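Local coordinates for ancylostoma secreted protein 2 (Necator americanus, PDB 4NUI) that is of unknown function but belongs to the secreted SCP/TAPS (CAP) family and binds divalent metal ions such as cobalt, at residues A[64-69]-A[205-210]; A[98-103]-A[146-151]. All coordinates share one frame; numbering follows the deposited sequence.

Interaction 1. Residues A[64-69]-A[205-210]; sequences MKTMAY and KGLCSA
M64 lies along L207, its CG 3.7 Å from CD2 of the leucine, the two side chains running side by side in the same direction. With its CG anti to the backbone N (chi1 180°), the methionine first follows the leucine; bends at the next two torsions then carry its sulfur and methyl end away from the 205-210 segment, and the side chain also touches Y189 and R42. T66 meets L207 differently: the two side chains cross at about a right angle, and T66 OG1 rests 3.5 Å from L207 CB. The backbones are joined in parallel register between K65 and C208. C208 N donates to M64 O over 2.7 Å, approaching in the carbonyl plane, and T66 N returns a nearly straight bond of 2.9 Å to C208 O (175° at the hydrogen). Because T66 OG1 sits beside its own backbone N, the hydroxyl faces that same carbonyl at 3.1 Å, a weak and unsettled second interaction. This pairing adds the short strand 207-208 to the edge of the mixed sheet of the CAP domain, so that the cysteine-rich C-terminal tail ends beside strand 64-69. Here K65 and C208 direct their side chains to the same face of the sheet. The cysteine SG passes 3.6 Å from M64 O on its way to the disulfide with C198, which closes a loop within that tail, while the extended K65 chain, passing V158, reaches a salt bridge with E156. At the start of the pairing a water spans the strands, accepting from M64 N and donating to G206 O at 2.8 Å. G206 itself adopts a left-handed backbone conformation, turning the tail into the strand, and the preceding K205 O is held by S43 of helix 28-46.

Interaction 2. Residues A[98-103]-A[146-151]; sequences GENIFM and VGHYTQ. With CO (cobalt (II) ion), chain B.
The imidazole of H148 presents its CD2 edge to the amide of N100: OD1 lies 3.4 Å from CD2, near the ring plane, and the two planes are turned 63° apart as the side chains slide past each other in opposite directions. A cobalt-bound water also lies at the ring edge, in plane. The metal itself, 2.6 Å from NE2, stands well to one side of the ring plane, so the coordination is long and poorly aligned with the ring. N100 points toward the helix and its ND2 gives H148 O a bent hydrogen bond of 3.2 Å (144° at the hydrogen), tying the strand to the first turn of helix 147-152. On the OD1 side of the amide a water bridges N100 OD1 (2.7 Å) and G147 O, a second link between strand and helix. Further along the helix, the end of Q151 packs on G98. E99 points away from the helix; its carboxylate bonds S89 and ND1 of H88, the second cobalt ligand, whereas E125 holds ND1 of H148; three waters complete the coordination seen here. Two metal-binding histidines, each held at ND1 by a glutamate, form the tetrad characteristic of the central CAP cavity.

In the fold
From the N terminus the chain first forms helix 28-46 and then strand 64-69, whose partner in interaction 1 comes only at the C terminus. Interaction 1 therefore closes a loop that takes in almost all the rest of the domain. Nested inside it, interaction 2 closes a shorter, mainly helical excursion between strand 98-104 and helix 147-152. Both reach the same mixed sheet, but at opposite margins: 98-104 is one outermost strand and 207-208 the other, with 171-178, 159-166 and 64-69 between them. The contact centres are about 19 Å apart. Interaction 1 fastens the C-terminal tail to the sheet, while interaction 2 joins the sheet to the metal-site helix.

Interaction 1. Residues A[64-69]-A[205-210]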
# COMPACT_ATOMS: atom_id res chain seq x y z
N MET A 64 4.58 -4.47 -12.82
CA MET A 64 3.89 -3.93 -11.66
C MET A 64 2.39 -3.91 -11.93
O MET A 64 1.93 -3.30 -12.89
CB MET A 64 4.41 -2.52 -11.37
CG MET A 64 3.73 -1.87 -10.17
SD MET A 64 4.14 -2.70 -8.61
CE MET A 64 5.88 -2.28 -8.47
N LYS A 65 1.60 -4.56 -11.08
CA LYS A 65 0.18 -4.68 -11.36
C LYS A 65 -0.64 -3.50 -10.83
O LYS A 65 -0.32 -2.93 -9.79
CB LYS A 65 -0.36 -6.02 -10.82
CG LYS A 65 0.23 -7.22 -11.56
CD LYS A 65 -0.29 -8.54 -11.04
CE LYS A 65 0.16 -9.69 -11.93
NZ LYS A 65 -0.37 -10.99 -11.41
N THR A 66 -1.67 -3.12 -11.58
CA THR A 66 -2.62 -2.09 -11.14
C THR A 66 -3.47 -2.61 -9.99
O THR A 66 -3.95 -3.74 -10.03
CB THR A 66 -3.58 -1.70 -12.28
OG1 THR A 66 -2.83 -1.35 -13.44
CG2 THR A 66 -4.46 -0.52 -11.86
N MET A 67 -3.69 -1.77 -8.97
CA MET A 67 -4.61 -2.11 -7.88
C MET A 67 -6.03 -1.67 -8.18
O MET A 67 -6.26 -0.67 -8.87
CB MET A 67 -4.16 -1.47 -6.56
CG MET A 67 -2.86 -2.03 -6.02
SD MET A 67 -2.48 -1.25 -4.45
CE MET A 67 -1.36 -2.42 -3.71
N ALA A 68 -6.99 -2.42 -7.65
CA ALA A 68 -8.38 -2.00 -7.70
C ALA A 68 -8.87 -1.87 -6.27
O ALA A 68 -8.32 -2.50 -5.37
CB ALA A 68 -9.22 -3.01 -8.45
N TYR A 69 -9.90 -1.05 -6.05
CA TYR A 69 -10.47 -0.92 -4.71
C TYR A 69 -11.45 -2.06 -4.45
O TYR A 69 -12.19 -2.45 -5.34
CB TYR A 69 -11.16 0.44 -4.52
CG TYR A 69 -11.27 0.79 -3.06
CD1 TYR A 69 -10.23 1.42 -2.40
CD2 TYR A 69 -12.40 0.44 -2.33
CE1 TYR A 69 -10.31 1.70 -1.05
CE2 TYR A 69 -12.49 0.72 -0.99
CZ TYR A 69 -11.45 1.36 -0.35
OH TYR A 69 -11.55 1.62 1.00
N LYS A 205 3.73 4.59 -18.14
CA LYS A 205 3.08 4.48 -16.84
C LYS A 205 3.60 3.28 -16.06
O LYS A 205 3.85 3.38 -14.85
CB LYS A 205 1.56 4.40 -17.00
CG LYS A 205 0.82 4.50 -15.68
N GLY A 206 3.77 2.14 -16.72
CA GLY A 206 4.38 0.98 -16.10
C GLY A 206 3.46 0.10 -15.25
O GLY A 206 3.95 -0.74 -14.49
N LEU A 207 2.15 0.29 -15.39
CA LEU A 207 1.19 -0.52 -14.64
C LEU A 207 0.47 -1.51 -15.55
O LEU A 207 0.00 -1.15 -16.62
CB LEU A 207 0.17 0.37 -13.93
CG LEU A 207 0.72 1.32 -12.86
CD1 LEU A 207 -0.42 2.15 -12.27
CD2 LEU A 207 1.45 0.56 -11.77
N CYS A 208 0.39 -2.76 -15.10
CA CYS A 208 -0.28 -3.82 -15.85
C CYS A 208 -1.71 -4.03 -15.39
O CYS A 208 -1.95 -4.26 -14.21
CB CYS A 208 0.44 -5.15 -15.65
SG CYS A 208 2.18 -5.10 -15.98
N SER A 209 -2.66 -3.98 -16.31
CA SER A 209 -4.03 -4.32 -15.96
C SER A 209 -4.32 -5.77 -16.37
O SER A 209 -3.58 -6.37 -17.16
CB SER A 209 -5.02 -3.36 -16.62
OG SER A 209 -5.00 -3.50 -18.02
N ALA A 210 -5.40 -6.33 -15.83
CA ALA A 210 -5.69 -7.75 -16.03
C ALA A 210 -5.94 -8.09 -17.50
O ALA A 210 -6.55 -7.32 -18.25
CB ALA A 210 -6.88 -8.17 -15.18
OXT ALA A 210 -5.52 -9.15 -17.99
O HOH W 1 5.64 -2.77 -15.26

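Interaction 2. Residues A[98-103]-A[146-151]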
# COMPACT_ATOMS: atom_id res chain seq x y z
N GLY A 98 -2.65 -8.61 3.65
CA GLY A 98 -1.64 -7.83 4.33
C GLY A 98 -2.28 -6.59 4.95
O GLY A 98 -3.48 -6.38 4.78
N GLU A 99 -1.49 -5.79 5.65
CA GLU A 99 -2.03 -4.63 6.35
C GLU A 99 -0.99 -3.55 6.62
O GLU A 99 0.14 -3.84 7.00
CB GLU A 99 -2.64 -5.09 7.67
CG GLU A 99 -3.31 -4.00 8.51
CD GLU A 99 -3.84 -4.57 9.80
OE1 GLU A 99 -3.02 -4.81 10.72
OE2 GLU A 99 -5.07 -4.78 9.91
N ASN A 100 -1.40 -2.29 6.42
CA ASN A 100 -0.64 -1.14 6.86
C ASN A 100 -1.51 -0.34 7.82
O ASN A 100 -2.72 -0.23 7.60
CB ASN A 100 -0.24 -0.25 5.69
CG ASN A 100 0.87 -0.85 4.85
OD1 ASN A 100 1.57 -1.76 5.28
ND2 ASN A 100 1.05 -0.32 3.64
N ILE A 101 -0.91 0.20 8.87
CA ILE A 101 -1.65 1.07 9.79
C ILE A 101 -0.95 2.41 9.97
O ILE A 101 0.27 2.53 9.81
CB ILE A 101 -1.87 0.40 11.17
CG1 ILE A 101 -0.54 0.15 11.87
CG2 ILE A 101 -2.65 -0.90 11.02
CD1 ILE A 101 -0.71 -0.49 13.25
N PHE A 102 -1.72 3.44 10.32
CA PHE A 102 -1.21 4.80 10.47
C PHE A 102 -2.10 5.56 11.44
O PHE A 102 -3.30 5.32 11.51
CB PHE A 102 -1.22 5.50 9.10
CG PHE A 102 -1.07 7.00 9.17
CD1 PHE A 102 0.19 7.59 9.09
CD2 PHE A 102 -2.18 7.82 9.27
CE1 PHE A 102 0.34 8.97 9.14
CE2 PHE A 102 -2.04 9.21 9.33
CZ PHE A 102 -0.77 9.77 9.26
N MET A 103 -1.52 6.50 12.19
CA MET A 103 -2.33 7.36 13.04
C MET A 103 -1.85 8.79 13.03
O MET A 103 -0.67 9.06 12.74
CB MET A 103 -2.38 6.84 14.49
CG MET A 103 -1.01 6.68 15.12
SD MET A 103 -1.05 6.22 16.87
CE MET A 103 -1.79 7.70 17.57
N VAL A 146 10.71 -1.58 6.69
CA VAL A 146 10.25 -0.98 5.44
C VAL A 146 9.04 -1.73 4.90
O VAL A 146 8.71 -1.63 3.72
CB VAL A 146 11.37 -0.95 4.37
CG1 VAL A 146 12.47 -0.01 4.79
CG2 VAL A 146 11.91 -2.33 4.10
N GLY A 147 8.38 -2.45 5.80
CA GLY A 147 7.25 -3.30 5.45
C GLY A 147 5.98 -2.61 5.01
O GLY A 147 5.12 -3.24 4.38
N HIS A 148 5.82 -1.33 5.33
CA HIS A 148 4.66 -0.61 4.83
C HIS A 148 4.89 -0.26 3.36
O HIS A 148 4.00 -0.46 2.52
CB HIS A 148 4.36 0.63 5.67
CG HIS A 148 4.18 0.34 7.13
ND1 HIS A 148 5.17 0.56 8.06
CD2 HIS A 148 3.12 -0.16 7.81
CE1 HIS A 148 4.73 0.21 9.26
NE2 HIS A 148 3.49 -0.22 9.14
N TYR A 149 6.09 0.22 3.05
CA TYR A 149 6.46 0.46 1.66
C TYR A 149 6.38 -0.82 0.82
O TYR A 149 5.77 -0.82 -0.24
CB TYR A 149 7.87 1.04 1.54
CG TYR A 149 8.40 0.94 0.13
CD1 TYR A 149 7.96 1.81 -0.85
CD2 TYR A 149 9.33 -0.05 -0.22
CE1 TYR A 149 8.43 1.72 -2.15
CE2 TYR A 149 9.81 -0.14 -1.51
CZ TYR A 149 9.35 0.75 -2.48
OH TYR A 149 9.81 0.66 -3.76
N THR A 150 7.00 -1.89 1.29
CA THR A 150 7.06 -3.11 0.47
C THR A 150 5.67 -3.67 0.19
O THR A 150 5.42 -4.22 -0.88
CB THR A 150 8.01 -4.20 1.06
OG1 THR A 150 7.54 -4.61 2.35
CG2 THR A 150 9.44 -3.68 1.18
N GLN A 151 4.75 -3.51 1.14
CA GLN A 151 3.37 -3.92 0.88
C GLN A 151 2.68 -3.00 -0.14
O GLN A 151 1.92 -3.50 -0.99
CB GLN A 151 2.57 -4.02 2.19
CG GLN A 151 1.09 -4.34 1.98
CD GLN A 151 0.86 -5.69 1.32
OE1 GLN A 151 0.80 -5.81 0.09
NE2 GLN A 151 0.70 -6.71 2.13
CO CO B . 3.71 -2.48 10.36
O HOH W 2 2.75 -4.18 5.68
O HOH W 3 3.60 -0.79 11.85
O HOH W 4 4.86 -4.11 11.60
O HOH W 5 3.96 -4.17 8.58